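PDB 3QXB: putative Xylose isomerase from Rhodospirillum rubrum, which probably acts as a sugar isomerase on a TIM-barrel scaffold and binds manganese and iron ions. Local coordinates for residues L34-L39 with D69-A74; T55-D60 with G92-T97; T59-P64 with K117-M122; M159-A164 with D201-I206. One frame throughout, in Å; residues are numbered along the deposited sequence.

Contact 1 (L34-L39 with D69-A74); sequences LEPDRL and DRRAIA. With EDO (1,2-ethanediol), chain N; EDO (1,2-ethanediol), chain L.
Two successive helices on the outside of a TIM barrel meet here: Pro36, in the first turn of helix 36-46, packs against Arg71 and Ala74 of helix 65-81. Pro36 CG lies 4.0 Å from Ala74 CB, and Pro36 CB rests 3.7 Å from the Ala74 carbonyl O. At its other end Pro36 CD comes within 3.7 Å of Arg71 NH1, and the ring lies over one face of the guanidinium, offset toward the rim; the two side chains run at about a right angle. The Arg71 chain starts with CG trans to its own N and bends at chi2 (56°), which carries the guanidinium up to the loop ahead of Pro36. There Arg71 NH2 comes 3.1 Å from Leu34 O, at an angle too poor for a hydrogen bond. Two ethanediol molecules, probably from the crystallisation liquor, accept instead: Arg71 NH2 donates to O2 of one at 3.0 Å, and Arg71 NH1 to O2 of the other at 2.9 Å. Glu35 caps helix 36-46 by accepting from Arg38 N. Tyr75 and Ala78 of helix 65-81 extend the seat of Pro36, Leu34 packs on Leu58 of the loop after strand 51-55, and Leu108 of the second subunit touches Arg71.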
# COMPACT_ATOMS: atom_id res chain seq x y z
N LEU A 34 -13.57 -2.43 -11.00
CA LEU A 34 -14.17 -1.65 -9.94
C LEU A 34 -15.69 -1.55 -10.01
O LEU A 34 -16.30 -1.25 -9.02
CB LEU A 34 -13.57 -0.23 -9.89
CG LEU A 34 -12.10 -0.06 -9.49
CD1 LEU A 34 -11.83 1.45 -9.41
CD2 LEU A 34 -11.78 -0.71 -8.19
N GLU A 35 -16.29 -1.81 -11.17
CA GLU A 35 -17.74 -1.72 -11.30
C GLU A 35 -18.39 -2.85 -10.54
O GLU A 35 -18.07 -4.00 -10.80
CB GLU A 35 -18.14 -1.76 -12.77
CG GLU A 35 -19.45 -1.09 -13.05
CD GLU A 35 -20.66 -1.96 -12.93
OE1 GLU A 35 -20.59 -3.10 -12.44
OE2 GLU A 35 -21.73 -1.45 -13.33
N PRO A 36 -19.29 -2.54 -9.59
CA PRO A 36 -19.68 -3.58 -8.68
C PRO A 36 -20.26 -4.87 -9.32
O PRO A 36 -19.84 -5.97 -8.96
CB PRO A 36 -20.68 -2.87 -7.74
CG PRO A 36 -20.14 -1.47 -7.68
CD PRO A 36 -19.71 -1.21 -9.10
N ASP A 37 -21.15 -4.73 -10.29
CA ASP A 37 -21.70 -5.88 -10.94
C ASP A 37 -20.67 -6.62 -11.82
O ASP A 37 -20.78 -7.82 -11.96
CB ASP A 37 -22.91 -5.49 -11.79
CG ASP A 37 -24.13 -5.18 -10.95
OD1 ASP A 37 -24.45 -5.89 -9.95
OD2 ASP A 37 -24.81 -4.23 -11.35
N ARG A 38 -19.69 -5.91 -12.39
CA ARG A 38 -18.65 -6.59 -13.20
C ARG A 38 -17.77 -7.41 -12.27
O ARG A 38 -17.41 -8.54 -12.61
CB ARG A 38 -17.79 -5.58 -14.01
CG ARG A 38 -16.28 -6.01 -14.36
CD ARG A 38 -16.00 -6.68 -15.77
NE ARG A 38 -15.63 -8.12 -15.73
CZ ARG A 38 -14.80 -8.76 -16.59
NH1 ARG A 38 -14.19 -8.12 -17.59
NH2 ARG A 38 -14.56 -10.07 -16.44
N LEU A 39 -17.44 -6.86 -11.10
CA LEU A 39 -16.58 -7.57 -10.11
C LEU A 39 -17.28 -8.82 -9.60
O LEU A 39 -16.71 -9.92 -9.61
CB LEU A 39 -16.13 -6.68 -8.93
CG LEU A 39 -15.04 -7.22 -7.99
CD1 LEU A 39 -13.83 -7.82 -8.71
CD2 LEU A 39 -14.55 -6.19 -6.98
N ASP A 69 -19.84 4.76 2.20
CA ASP A 69 -20.87 3.70 2.36
C ASP A 69 -21.70 3.48 1.10
O ASP A 69 -22.08 2.35 0.83
CB ASP A 69 -21.83 3.91 3.56
CG ASP A 69 -21.10 3.92 4.89
OD1 ASP A 69 -19.95 3.42 4.94
OD2 ASP A 69 -21.70 4.41 5.87
N ARG A 70 -21.98 4.56 0.35
CA ARG A 70 -22.66 4.43 -0.94
C ARG A 70 -21.92 3.41 -1.80
O ARG A 70 -22.52 2.52 -2.34
CB ARG A 70 -22.75 5.80 -1.65
CG ARG A 70 -23.55 5.84 -2.97
CD ARG A 70 -23.79 7.30 -3.48
NE ARG A 70 -24.99 7.90 -2.90
CZ ARG A 70 -25.15 9.19 -2.65
NH1 ARG A 70 -24.19 10.07 -2.95
NH2 ARG A 70 -26.28 9.63 -2.10
N ARG A 71 -20.59 3.54 -1.91
CA ARG A 71 -19.78 2.62 -2.76
C ARG A 71 -19.68 1.21 -2.15
O ARG A 71 -19.92 0.22 -2.81
CB ARG A 71 -18.38 3.24 -3.05
CG ARG A 71 -17.58 2.54 -4.12
CD ARG A 71 -18.32 2.47 -5.43
NE ARG A 71 -17.41 2.13 -6.51
CZ ARG A 71 -17.72 2.10 -7.80
NH1 ARG A 71 -18.94 2.33 -8.20
NH2 ARG A 71 -16.79 1.83 -8.69
N ALA A 72 -19.37 1.14 -0.85
CA ALA A 72 -19.31 -0.15 -0.14
C ALA A 72 -20.63 -0.87 -0.23
O ALA A 72 -20.63 -2.04 -0.54
CB ALA A 72 -18.87 0.03 1.28
N ILE A 73 -21.74 -0.17 -0.01
CA ILE A 73 -23.05 -0.78 -0.14
C ILE A 73 -23.36 -1.28 -1.56
O ILE A 73 -23.92 -2.34 -1.72
CB ILE A 73 -24.18 0.14 0.38
CG1 ILE A 73 -24.12 0.25 1.91
CG2 ILE A 73 -25.58 -0.36 -0.04
CD1 ILE A 73 -24.91 1.40 2.48
N ALA A 74 -22.97 -0.52 -2.57
CA ALA A 74 -23.11 -0.99 -3.96
C ALA A 74 -22.37 -2.31 -4.22
O ALA A 74 -22.92 -3.19 -4.86
CB ALA A 74 -22.71 0.11 -5.00
C1 EDO N . -19.79 1.88 -11.45
O1 EDO N . -20.75 2.68 -10.76
C2 EDO N . -18.43 2.54 -11.56
O2 EDO N . -17.38 1.55 -11.57
C1 EDO L . -22.57 5.03 -6.75
O1 EDO L . -21.50 5.75 -7.40
C2 EDO L . -21.99 3.93 -5.84
O2 EDO L . -21.38 2.95 -6.70

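Contact 2 (T55-D60 with G92-T97); sequences TYDLTD and GLASYT
Asp57 reaches Leu93 and Ala94 because its CG is trans to its own carbonyl carbon (chi1 -79°) and its carboxylate is scarcely twisted about chi2, so both oxygens face the start of helix 93-96. Each takes one backbone N-H: Leu93 N donates to OD2 of Asp57 at 2.7 Å, and Ala94 N to OD1 of Asp57 at 3.0 Å with an N-H...O angle of 159°. Both donors arrive on the syn side, somewhat out of the carboxylate plane. A water adds a third link, donating to Asp57 OD1 at 2.6 Å and accepting from Gly92 N and Ser95 N. Behind the acid, Thr55 OG1 accepts from Asp57 N at 3.2 Å, an ST turn that helps hold the backbone from which the carboxylate projects. Gly92, at the N-cap position, brings its CA 3.5 Å from Asp57 OD2; a beta carbon there would collide with that oxygen and with Thr55 OG1. Tyr56 CD2 comes 4.3 Å from Ser95 CB, while the Tyr56 hydroxyl bonds to Thr131. Replacing Asp57 by an alanine would probably leave the Leu93 and Ala94 N-H groups without their acceptors and the bridging water less firmly held. Asp57 also packs on Thr97 of the second subunit, and the Leu93 side chain lies about 7 Å from the bound manganese. A carboxylate gripped by the first N-H groups of a helix is probably stabilised as an anion by that helix end, and it ties two loops at the barrel mouth near the metal site.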
# COMPACT_ATOMS: atom_id res chain seq x y z
N THR A 55 -11.85 -6.30 0.52
CA THR A 55 -10.65 -5.62 1.04
C THR A 55 -10.90 -4.10 1.28
O THR A 55 -11.55 -3.44 0.47
CB THR A 55 -9.43 -5.81 0.08
OG1 THR A 55 -8.28 -5.12 0.59
CG2 THR A 55 -9.72 -5.29 -1.36
N TYR A 56 -10.37 -3.57 2.37
CA TYR A 56 -10.39 -2.10 2.60
C TYR A 56 -9.74 -1.33 1.42
O TYR A 56 -10.01 -0.16 1.24
CB TYR A 56 -9.62 -1.72 3.83
CG TYR A 56 -10.09 -2.28 5.19
CD1 TYR A 56 -11.15 -3.17 5.33
CD2 TYR A 56 -9.39 -1.95 6.32
CE1 TYR A 56 -11.50 -3.66 6.58
CE2 TYR A 56 -9.71 -2.47 7.57
CZ TYR A 56 -10.75 -3.31 7.71
OH TYR A 56 -11.10 -3.77 8.99
N ASP A 57 -8.88 -1.99 0.65
CA ASP A 57 -8.23 -1.42 -0.53
C ASP A 57 -9.19 -1.06 -1.69
O ASP A 57 -8.76 -0.47 -2.66
CB ASP A 57 -7.09 -2.35 -1.04
CG ASP A 57 -5.79 -2.24 -0.22
OD1 ASP A 57 -5.66 -1.38 0.70
OD2 ASP A 57 -4.86 -3.03 -0.48
N LEU A 58 -10.47 -1.41 -1.60
CA LEU A 58 -11.45 -0.99 -2.62
C LEU A 58 -12.19 0.25 -2.16
O LEU A 58 -12.46 1.11 -2.97
CB LEU A 58 -12.45 -2.10 -2.92
CG LEU A 58 -11.98 -3.25 -3.82
CD1 LEU A 58 -13.02 -4.42 -3.79
CD2 LEU A 58 -11.81 -2.75 -5.21
N THR A 59 -12.47 0.36 -0.85
CA THR A 59 -13.11 1.52 -0.27
C THR A 59 -12.47 1.82 1.10
O THR A 59 -12.63 1.04 2.05
CB THR A 59 -14.70 1.35 -0.16
OG1 THR A 59 -15.01 0.28 0.69
CG2 THR A 59 -15.40 1.14 -1.52
N ASP A 60 -11.76 2.96 1.18
CA ASP A 60 -10.96 3.33 2.34
C ASP A 60 -11.91 3.66 3.51
O ASP A 60 -12.78 4.51 3.38
CB ASP A 60 -10.10 4.56 2.01
CG ASP A 60 -9.02 4.84 3.04
OD1 ASP A 60 -9.08 4.31 4.19
OD2 ASP A 60 -8.11 5.67 2.72
N GLY A 92 -6.02 -4.21 3.88
CA GLY A 92 -5.14 -4.43 2.75
C GLY A 92 -3.89 -3.56 2.90
O GLY A 92 -3.45 -3.26 4.03
N LEU A 93 -3.28 -3.20 1.76
CA LEU A 93 -1.98 -2.52 1.79
C LEU A 93 -2.06 -1.10 2.29
O LEU A 93 -1.15 -0.67 2.98
CB LEU A 93 -1.20 -2.63 0.43
CG LEU A 93 -0.99 -4.13 0.01
CD1 LEU A 93 -0.09 -4.34 -1.23
CD2 LEU A 93 -0.49 -5.10 1.17
N ALA A 94 -3.11 -0.35 1.93
CA ALA A 94 -3.28 1.04 2.40
C ALA A 94 -3.26 1.08 3.95
O ALA A 94 -2.55 1.91 4.56
CB ALA A 94 -4.57 1.63 1.86
N SER A 95 -4.00 0.14 4.53
CA SER A 95 -4.10 -0.02 5.96
C SER A 95 -2.78 -0.45 6.58
O SER A 95 -2.38 0.10 7.59
CB SER A 95 -5.18 -1.06 6.34
OG SER A 95 -5.22 -1.26 7.77
N TYR A 96 -2.12 -1.42 5.98
CA TYR A 96 -0.92 -2.03 6.57
C TYR A 96 0.28 -1.13 6.52
O TYR A 96 1.24 -1.39 7.21
CB TYR A 96 -0.59 -3.35 5.87
CG TYR A 96 0.44 -4.20 6.59
CD1 TYR A 96 0.23 -4.64 7.90
CD2 TYR A 96 1.65 -4.54 5.97
CE1 TYR A 96 1.17 -5.43 8.54
CE2 TYR A 96 2.61 -5.34 6.63
CZ TYR A 96 2.35 -5.79 7.90
OH TYR A 96 3.30 -6.56 8.54
N THR A 97 0.21 -0.08 5.69
CA THR A 97 1.23 0.97 5.62
C THR A 97 1.53 1.67 6.96
O THR A 97 2.65 2.13 7.19
CB THR A 97 0.81 2.01 4.54
OG1 THR A 97 0.90 1.38 3.26
CG2 THR A 97 1.69 3.22 4.52
O HOH W 1 -6.29 -1.34 3.27

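Contact 3 (T59-P64 with K117-M122); sequences TDPWWP and KRAIDM
Two hydrogen bonds join Arg118 to the backbone of Pro61 and Trp63. The chain bends at chi3 (68°), turning the guanidinium along the loop: Arg118 NE donates to Pro61 O at 3.0 Å, and Arg118 NH2 to Trp63 O at 2.8 Å. The second acceptor lies in the guanidinium plane, yet the donor stands above the carbonyl plane of Trp63, and the N-H...O angle is only 140°. NH2 is also salt-bridged to Asp65, while Pro61 O takes a second bond from Arg68. With a leucine in place of Arg118, Trp63 O would probably lose its donor and Asp65 its ionic mate. Within the loop, Asp60 to Trp63 form a type I turn, and Trp62 N donates to Asp60 OD1 in an Asx turn.

Among apolar contacts, Pro61 CG lies 3.9 Å from Ala119 CB and 4.3 Å from Met122 CE. The Arg118 CD methylene touches Trp62 CE3 at 3.7 Å, the side chains crossing at about a right angle.

Met122, a selenomethionine, sets its SE in close van der Waals contact with Thr59, 3.1 Å from Thr59 O and 3.3 Å from Thr59 OG1, a hydroxyl bonded to Tyr54.

Trp62 and Trp63 each meet the other's counterpart in the second subunit edge to face. A loop leaving strand 51-55 is thus fastened to helix 106-125, the long helix that comes after strand 85-90 and the short helix 93-96 in this TIM barrel.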
# COMPACT_ATOMS: atom_id res chain seq x y z
N THR A 59 -12.47 0.36 -0.85
CA THR A 59 -13.11 1.52 -0.27
C THR A 59 -12.47 1.82 1.10
O THR A 59 -12.63 1.04 2.05
CB THR A 59 -14.70 1.35 -0.16
OG1 THR A 59 -15.01 0.28 0.69
CG2 THR A 59 -15.40 1.14 -1.52
N ASP A 60 -11.76 2.96 1.18
CA ASP A 60 -10.96 3.33 2.34
C ASP A 60 -11.91 3.66 3.51
O ASP A 60 -12.78 4.51 3.38
CB ASP A 60 -10.10 4.56 2.01
CG ASP A 60 -9.02 4.84 3.04
OD1 ASP A 60 -9.08 4.31 4.19
OD2 ASP A 60 -8.11 5.67 2.72
N PRO A 61 -11.74 2.98 4.66
CA PRO A 61 -12.50 3.30 5.89
C PRO A 61 -12.43 4.79 6.25
O PRO A 61 -13.39 5.35 6.75
CB PRO A 61 -11.79 2.43 6.95
CG PRO A 61 -11.33 1.21 6.21
CD PRO A 61 -10.89 1.80 4.84
N TRP A 62 -11.31 5.42 6.00
CA TRP A 62 -11.13 6.87 6.23
C TRP A 62 -12.00 7.80 5.35
O TRP A 62 -12.21 8.96 5.69
CB TRP A 62 -9.67 7.26 6.10
CG TRP A 62 -8.82 6.78 7.20
CD1 TRP A 62 -7.84 5.86 7.12
CD2 TRP A 62 -8.83 7.23 8.55
NE1 TRP A 62 -7.25 5.67 8.35
CE2 TRP A 62 -7.87 6.48 9.25
CE3 TRP A 62 -9.62 8.14 9.26
CZ2 TRP A 62 -7.62 6.67 10.61
CZ3 TRP A 62 -9.40 8.31 10.60
CH2 TRP A 62 -8.40 7.61 11.25
N TRP A 63 -12.46 7.33 4.21
CA TRP A 63 -13.30 8.19 3.34
C TRP A 63 -14.54 8.70 4.09
O TRP A 63 -15.04 8.01 4.96
CB TRP A 63 -13.74 7.42 2.11
CG TRP A 63 -12.68 7.15 1.10
CD1 TRP A 63 -11.39 7.66 1.06
CD2 TRP A 63 -12.81 6.30 -0.03
NE1 TRP A 63 -10.73 7.15 -0.03
CE2 TRP A 63 -11.58 6.34 -0.73
CE3 TRP A 63 -13.85 5.53 -0.55
CZ2 TRP A 63 -11.38 5.63 -1.92
CZ3 TRP A 63 -13.65 4.84 -1.73
CH2 TRP A 63 -12.42 4.85 -2.37
N PRO A 64 -15.06 9.88 3.73
CA PRO A 64 -16.29 10.35 4.37
C PRO A 64 -17.40 9.33 4.23
O PRO A 64 -17.51 8.65 3.19
CB PRO A 64 -16.61 11.67 3.65
CG PRO A 64 -15.34 12.12 3.09
CD PRO A 64 -14.47 10.91 2.86
N LYS A 117 -12.55 1.32 13.95
CA LYS A 117 -13.90 1.81 14.23
C LYS A 117 -14.61 2.18 12.93
O LYS A 117 -15.75 1.77 12.70
CB LYS A 117 -13.87 2.99 15.18
CG LYS A 117 -15.22 3.63 15.53
CD LYS A 117 -15.69 4.62 14.48
CE LYS A 117 -16.85 5.45 14.98
NZ LYS A 117 -17.46 6.24 13.90
N ARG A 118 -13.93 2.91 12.06
CA ARG A 118 -14.51 3.29 10.78
C ARG A 118 -14.71 2.09 9.86
O ARG A 118 -15.73 2.01 9.16
CB ARG A 118 -13.66 4.39 10.13
CG ARG A 118 -13.75 5.71 10.90
CD ARG A 118 -13.01 6.87 10.23
NE ARG A 118 -13.69 7.25 8.99
CZ ARG A 118 -14.75 8.05 8.91
NH1 ARG A 118 -15.26 8.63 10.00
NH2 ARG A 118 -15.28 8.32 7.72
N ALA A 119 -13.75 1.17 9.86
CA ALA A 119 -13.92 -0.09 9.12
C ALA A 119 -15.12 -0.90 9.62
O ALA A 119 -15.85 -1.50 8.83
CB ALA A 119 -12.64 -0.96 9.19
N ILE A 120 -15.31 -0.94 10.93
CA ILE A 120 -16.50 -1.56 11.49
C ILE A 120 -17.78 -0.84 10.99
O ILE A 120 -18.75 -1.48 10.60
CB ILE A 120 -16.44 -1.53 13.03
CG1 ILE A 120 -15.36 -2.50 13.52
CG2 ILE A 120 -17.83 -1.77 13.64
CD1 ILE A 120 -14.91 -2.33 14.99
N ASP A 121 -17.79 0.49 10.99
CA ASP A 121 -18.96 1.25 10.41
C ASP A 121 -19.25 0.84 8.96
O ASP A 121 -20.39 0.48 8.58
CB ASP A 121 -18.75 2.74 10.49
CG ASP A 121 -18.78 3.28 11.89
OD1 ASP A 121 -19.34 2.64 12.82
OD2 ASP A 121 -18.23 4.35 12.08
N MSE A 122 -18.22 0.85 8.15
CA MSE A 122 -18.35 0.40 6.74
C MSE A 122 -18.82 -1.05 6.60
O MSE A 122 -19.71 -1.43 5.76
CB MSE A 122 -16.97 0.59 6.06
CG MSE A 122 -16.96 0.41 4.53
SE MSE A 122 -15.11 0.58 3.93
CE MSE A 122 -14.49 -1.11 4.37

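Contact 4 (M159-A164 with D201-I206); sequences MWIELA and DGRTEI
Ile161 sets its terminal methyl over the middle of the Arg203 guanidinium: Ile161 CD1 sits 3.2 Å above that plane, over the centre, with CZ of Arg203 beneath. The approach is tight. It depends on an extended isoleucine (chi2 165°) and on the bend of Arg203 at chi3 (76°), which folds the flat group back over the helix; the two side chains cross at a slant. Thr204 runs at about a right angle to Ile161, its CG2 4.2 Å from Ile161 CG1. Its methyl side faces the helix, Thr204 CB lying 3.8 Å from Ala164 CB, whereas Thr204 OG1 is spent within the loop, donating to Ile206 O at 2.7 Å from above that carbonyl's plane. Ile206 closes the other end, with CG1 3.6 Å from Ala164 O. No direct hydrogen bond joins the segments; a water does so, donating to Ile161 O at 2.7 Å and accepting from Glu205 N at 2.9 Å. Arg203 has a long, weak ion pair with Asp158, and Leu175 of strand 174-177 packs on both Ala164 and Ile206. The loop leading into strand 208-213 is therefore held to helix 146-170 mainly by apolar surfaces, its threonine hydroxyl and one backbone N-H satisfied by a carbonyl of its own and by the water.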
# COMPACT_ATOMS: atom_id res chain seq x y z
N MSE A 159 -7.86 -1.41 23.75
CA MSE A 159 -8.55 -0.85 22.58
C MSE A 159 -9.41 -1.89 21.86
O MSE A 159 -10.53 -1.57 21.42
CB MSE A 159 -7.56 -0.26 21.61
CG MSE A 159 -7.00 1.07 22.10
SE MSE A 159 -5.81 1.88 20.89
CE MSE A 159 -5.59 3.49 21.78
N TRP A 160 -8.89 -3.11 21.68
CA TRP A 160 -9.61 -4.11 20.92
C TRP A 160 -10.83 -4.58 21.67
O TRP A 160 -11.83 -4.95 21.07
CB TRP A 160 -8.72 -5.30 20.52
CG TRP A 160 -7.97 -5.02 19.22
CD1 TRP A 160 -6.96 -4.15 19.04
CD2 TRP A 160 -8.22 -5.61 17.94
NE1 TRP A 160 -6.56 -4.14 17.73
CE2 TRP A 160 -7.33 -5.02 17.02
CE3 TRP A 160 -9.14 -6.55 17.47
CZ2 TRP A 160 -7.28 -5.38 15.68
CZ3 TRP A 160 -9.10 -6.90 16.14
CH2 TRP A 160 -8.18 -6.30 15.26
N ILE A 161 -10.75 -4.58 23.00
CA ILE A 161 -11.90 -4.87 23.83
C ILE A 161 -13.02 -3.89 23.58
O ILE A 161 -14.15 -4.30 23.34
CB ILE A 161 -11.50 -4.94 25.33
CG1 ILE A 161 -10.61 -6.17 25.52
CG2 ILE A 161 -12.73 -4.90 26.23
CD1 ILE A 161 -9.84 -6.18 26.84
N GLU A 162 -12.71 -2.61 23.64
CA GLU A 162 -13.69 -1.55 23.36
C GLU A 162 -14.29 -1.64 21.93
O GLU A 162 -15.48 -1.40 21.72
CB GLU A 162 -13.00 -0.20 23.50
CG GLU A 162 -13.91 0.89 23.95
CD GLU A 162 -13.23 2.22 24.28
OE1 GLU A 162 -12.01 2.31 24.49
OE2 GLU A 162 -13.97 3.21 24.36
N LEU A 163 -13.41 -1.93 20.97
CA LEU A 163 -13.79 -2.06 19.58
C LEU A 163 -14.67 -3.31 19.36
O LEU A 163 -15.59 -3.26 18.56
CB LEU A 163 -12.58 -2.08 18.67
CG LEU A 163 -11.90 -0.72 18.45
CD1 LEU A 163 -10.51 -0.95 17.85
CD2 LEU A 163 -12.77 0.14 17.59
N ALA A 164 -14.42 -4.40 20.07
CA ALA A 164 -15.32 -5.57 20.00
C ALA A 164 -16.71 -5.20 20.55
O ALA A 164 -17.72 -5.59 19.98
CB ALA A 164 -14.70 -6.81 20.72
N ASP A 201 -9.80 -13.81 25.33
CA ASP A 201 -10.93 -14.74 25.52
C ASP A 201 -11.65 -14.45 26.85
O ASP A 201 -11.02 -14.27 27.90
CB ASP A 201 -10.52 -16.22 25.46
CG ASP A 201 -11.73 -17.15 25.34
OD1 ASP A 201 -12.75 -16.74 24.76
OD2 ASP A 201 -11.68 -18.29 25.82
N GLY A 202 -12.97 -14.39 26.77
CA GLY A 202 -13.83 -14.03 27.88
C GLY A 202 -13.95 -12.54 28.20
O GLY A 202 -14.65 -12.16 29.13
N ARG A 203 -13.22 -11.70 27.50
CA ARG A 203 -13.19 -10.26 27.77
C ARG A 203 -13.92 -9.47 26.69
O ARG A 203 -14.15 -8.28 26.86
CB ARG A 203 -11.75 -9.76 27.77
CG ARG A 203 -10.88 -10.28 28.82
CD ARG A 203 -9.55 -9.55 28.85
NE ARG A 203 -9.70 -8.24 29.45
CZ ARG A 203 -8.71 -7.36 29.63
NH1 ARG A 203 -7.46 -7.64 29.28
NH2 ARG A 203 -8.98 -6.18 30.18
N THR A 204 -14.27 -10.12 25.57
CA THR A 204 -14.77 -9.38 24.38
C THR A 204 -16.25 -9.72 24.18
O THR A 204 -16.68 -10.85 24.40
CB THR A 204 -13.92 -9.66 23.12
OG1 THR A 204 -13.91 -11.06 22.83
CG2 THR A 204 -12.48 -9.17 23.29
N GLU A 205 -17.04 -8.71 23.81
CA GLU A 205 -18.51 -8.90 23.70
C GLU A 205 -18.88 -9.77 22.49
O GLU A 205 -19.91 -10.42 22.50
CB GLU A 205 -19.22 -7.54 23.68
CG GLU A 205 -19.11 -6.87 25.03
CD GLU A 205 -19.93 -5.63 25.22
OE1 GLU A 205 -20.89 -5.40 24.46
OE2 GLU A 205 -19.61 -4.89 26.19
N ILE A 206 -18.00 -9.81 21.50
CA ILE A 206 -18.04 -10.78 20.43
C ILE A 206 -16.63 -11.42 20.35
O ILE A 206 -15.64 -10.84 20.78
CB ILE A 206 -18.47 -10.14 19.04
CG1 ILE A 206 -17.57 -8.97 18.70
CG2 ILE A 206 -19.97 -9.75 19.06
CD1 ILE A 206 -17.59 -8.45 17.21
O HOH W 2 -15.84 -6.11 24.31

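Contact 3 is the buried one, and the other three are only partly so. Contacts 2 and 3 share Thr59 and Asp60, their centres about 10 Å apart: the loop after strand 51-55 gives its first half to helix 93-96 and its second to helix 106-125. Charge works in reverse in the two, a carboxylate accepting backbone N-H groups in contact 2 and a guanidinium donating to carbonyls in contact 3. Contact 1 touches both: Leu34 meets Leu58 of contact 2, and Arg71 and Ala72 meet the shared Thr59, but its own arginine turns to ethanediol. Contacts 1, 2 and 3 reach the second subunit; contact 4 does not, and packs on contact 3 through Leu163.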